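Local coordinates for protein DNA ligase (Archaeoglobus fulgidus, PDB 3GDE) that probably seals nicks in double-stranded DNA during replication, recombination and repair, using ATP and passing through an enzyme-AMP intermediate, at residues R245-W251 with A374-D380. Residue numbers count along the deposited sequence, not the author numbering.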
loop_
_atom_site.group_PDB
_atom_site.type_symbol
_atom_site.label_atom_id
_atom_site.label_comp_id
_atom_site.label_asym_id
_atom_site.label_seq_id
_atom_site.Cartn_x
_atom_site.Cartn_y
_atom_site.Cartn_z
ATOM N N ARG A 245 -3.910 12.995 -30.830
ATOM C CA ARG A 245 -4.212 14.076 -31.763
ATOM C C ARG A 245 -5.338 14.934 -31.181
ATOM O O ARG A 245 -5.182 16.142 -30.995
ATOM C CB ARG A 245 -4.588 13.506 -33.134
ATOM C CG ARG A 245 -3.564 12.516 -33.723
ATOM C CD ARG A 245 -2.418 13.208 -34.476
ATOM N NE ARG A 245 -2.883 13.903 -35.682
ATOM C CZ ARG A 245 -2.092 14.371 -36.648
ATOM N NH1 ARG A 245 -0.771 14.229 -36.578
ATOM N NH2 ARG A 245 -2.628 14.984 -37.697
ATOM N N THR A 246 -6.467 14.290 -30.897
ATOM C CA THR A 246 -7.543 14.880 -30.114
ATOM C C THR A 246 -7.468 14.257 -28.719
ATOM O O THR A 246 -7.125 13.079 -28.576
ATOM C CB THR A 246 -8.923 14.609 -30.761
ATOM O OG1 THR A 246 -8.881 14.970 -32.148
ATOM C CG2 THR A 246 -10.016 15.417 -30.082
ATOM N N ALA A 247 -7.775 15.048 -27.694
ATOM C CA ALA A 247 -7.616 14.606 -26.310
ATOM C C ALA A 247 -8.745 15.091 -25.427
ATOM O O ALA A 247 -9.226 16.217 -25.581
ATOM C CB ALA A 247 -6.281 15.081 -25.753
ATOM N N ALA A 248 -9.174 14.228 -24.509
ATOM C CA ALA A 248 -10.068 14.627 -23.429
ATOM C C ALA A 248 -9.207 15.257 -22.334
ATOM O O ALA A 248 -8.229 14.654 -21.878
ATOM C CB ALA A 248 -10.834 13.431 -22.900
ATOM N N VAL A 249 -9.551 16.478 -21.936
ATOM C CA VAL A 249 -8.730 17.232 -20.996
ATOM C C VAL A 249 -9.555 17.639 -19.792
ATOM O O VAL A 249 -10.657 18.160 -19.931
ATOM C CB VAL A 249 -8.084 18.498 -21.641
ATOM C CG1 VAL A 249 -7.082 19.141 -20.682
ATOM C CG2 VAL A 249 -7.385 18.163 -22.954
ATOM N N GLU A 250 -9.005 17.386 -18.610
ATOM C CA GLU A 250 -9.630 17.754 -17.352
ATOM C C GLU A 250 -8.598 18.465 -16.487
ATOM O O GLU A 250 -7.409 18.407 -16.759
ATOM C CB GLU A 250 -10.137 16.506 -16.622
ATOM C CG GLU A 250 -11.248 15.756 -17.344
ATOM C CD GLU A 250 -11.254 14.252 -17.069
ATOM O OE1 GLU A 250 -10.549 13.785 -16.142
ATOM O OE2 GLU A 250 -11.973 13.531 -17.801
ATOM N N TRP A 251 -9.068 19.140 -15.448
ATOM C CA TRP A 251 -8.193 19.689 -14.428
ATOM C C TRP A 251 -7.511 18.551 -13.672
ATOM O O TRP A 251 -8.109 17.501 -13.465
ATOM C CB TRP A 251 -9.009 20.541 -13.444
ATOM C CG TRP A 251 -9.387 21.909 -13.946
ATOM C CD1 TRP A 251 -9.332 22.363 -15.239
ATOM C CD2 TRP A 251 -9.904 22.997 -13.164
ATOM N NE1 TRP A 251 -9.766 23.665 -15.305
ATOM C CE2 TRP A 251 -10.130 24.076 -14.048
ATOM C CE3 TRP A 251 -10.205 23.161 -11.804
ATOM C CZ2 TRP A 251 -10.629 25.308 -13.614
ATOM C CZ3 TRP A 251 -10.710 24.377 -11.374
ATOM C CH2 TRP A 251 -10.917 25.436 -12.275
ATOM N N ALA A 374 -15.924 16.603 -12.949
ATOM C CA ALA A 374 -14.766 17.234 -13.553
ATOM C C ALA A 374 -15.198 17.859 -14.877
ATOM O O ALA A 374 -15.864 17.217 -15.696
ATOM C CB ALA A 374 -13.646 16.222 -13.780
ATOM N N LYS A 375 -14.850 19.123 -15.062
ATOM C CA LYS A 375 -15.044 19.764 -16.338
ATOM C C LYS A 375 -14.125 19.065 -17.336
ATOM O O LYS A 375 -12.940 18.842 -17.075
ATOM C CB LYS A 375 -14.752 21.270 -16.231
ATOM C CG LYS A 375 -14.855 22.058 -17.536
ATOM C CD LYS A 375 -14.626 23.561 -17.298
ATOM C CE LYS A 375 -14.637 24.352 -18.601
ATOM N NZ LYS A 375 -15.939 24.232 -19.327
ATOM N N GLN A 376 -14.690 18.681 -18.467
ATOM C CA GLN A 376 -13.906 18.058 -19.502
ATOM C C GLN A 376 -14.096 18.796 -20.814
ATOM O O GLN A 376 -15.201 19.202 -21.154
ATOM C CB GLN A 376 -14.303 16.597 -19.646
ATOM C CG GLN A 376 -13.370 15.785 -20.511
ATOM C CD GLN A 376 -13.902 14.398 -20.753
ATOM O OE1 GLN A 376 -13.455 13.438 -20.128
ATOM N NE2 GLN A 376 -14.880 14.281 -21.642
ATOM N N ILE A 377 -12.999 18.986 -21.534
ATOM C CA ILE A 377 -13.053 19.449 -22.916
ATOM C C ILE A 377 -12.442 18.384 -23.814
ATOM O O ILE A 377 -11.668 17.543 -23.352
ATOM C CB ILE A 377 -12.353 20.820 -23.122
ATOM C CG1 ILE A 377 -10.889 20.771 -22.663
ATOM C CG2 ILE A 377 -13.141 21.933 -22.416
ATOM C CD1 ILE A 377 -9.967 21.739 -23.383
ATOM N N VAL A 378 -12.836 18.394 -25.083
ATOM C CA VAL A 378 -12.248 17.509 -26.084
ATOM C C VAL A 378 -11.711 18.408 -27.197
ATOM O O VAL A 378 -12.434 19.249 -27.716
ATOM C CB VAL A 378 -13.267 16.464 -26.623
ATOM C CG1 VAL A 378 -12.556 15.397 -27.440
ATOM C CG2 VAL A 378 -14.026 15.803 -25.478
ATOM N N THR A 379 -10.443 18.243 -27.547
ATOM C CA THR A 379 -9.773 19.227 -28.398
ATOM C C THR A 379 -8.487 18.713 -29.030
ATOM O O THR A 379 -7.865 17.781 -28.520
ATOM C CB THR A 379 -9.471 20.533 -27.600
ATOM O OG1 THR A 379 -8.964 21.542 -28.485
ATOM C CG2 THR A 379 -8.473 20.278 -26.474
ATOM N N ASP A 380 -8.110 19.327 -30.152
ATOM C CA ASP A 380 -6.793 19.132 -30.756
ATOM C C ASP A 380 -5.961 20.413 -30.676
ATOM O O ASP A 380 -4.832 20.464 -31.167
ATOM C CB ASP A 380 -6.895 18.609 -32.205
ATOM C CG ASP A 380 -7.707 19.530 -33.141
ATOM O OD1 ASP A 380 -8.076 19.056 -34.246
ATOM O OD2 ASP A 380 -7.977 20.708 -32.799
HETATM O O HOH W 1 -3.571 18.369 -31.596
HETATM O O HOH W 2 -11.758 19.180 -14.873
#
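Strand 247-252 and the end of strand 371-379 run antiparallel, edge to edge; the axes of their short segments come within 4.6 Å. Just before the first strand, the carbonyl of Arg245 shares water 1 with that of Asp380 (2.8 Å from Arg245 O, 2.5 Å from Asp380 O). Thr246 adds an apolar touch, CG2 to Val378 CG1 at 3.7 Å. Ala247 then forms a hydrogen-bonded pair with Thr379: Ala247 N to Thr379 O is 2.9 Å, Thr379 N to Ala247 O 3.1 Å. Ala248 faces Val378 as a non-hydrogen-bonded pair, the CA atoms 4.5 Å apart, and Ala248 CA makes a CA-H...O contact of 3.3 Å with Ile377 O. The next hydrogen-bonded pair joins Val249 and Ile377, with Val249 N 2.8 Å from Ile377 O and Ile377 N 3.0 Å from Val249 O. On the face carrying Ala247, Val249, Ile377 and Thr379, Val249 CB packs against Ile377 CG1 at 3.8 Å, while helix 382-394 covers Val249 through Met388. Glu250 turns to the other face with Ala248, close to Gln376 and Phe340, and its OE1 forms a salt bridge with Lys403. At Trp251 direct pairing gives way to water 2, which accepts from Trp251 N (2.8 Å) and donates to Lys375 O (2.5 Å). Strand 399-403 pairs with the other edge of strand 247-252, placing the latter inside the mixed sheet of the adenylation domain. Glu250, a predicted ATP-binding residue, and Lys252, the predicted AMP-accepting lysine, follow along this strand, an arrangement characteristic of the nucleotidyltransferase fold of ATP-dependent DNA ligases.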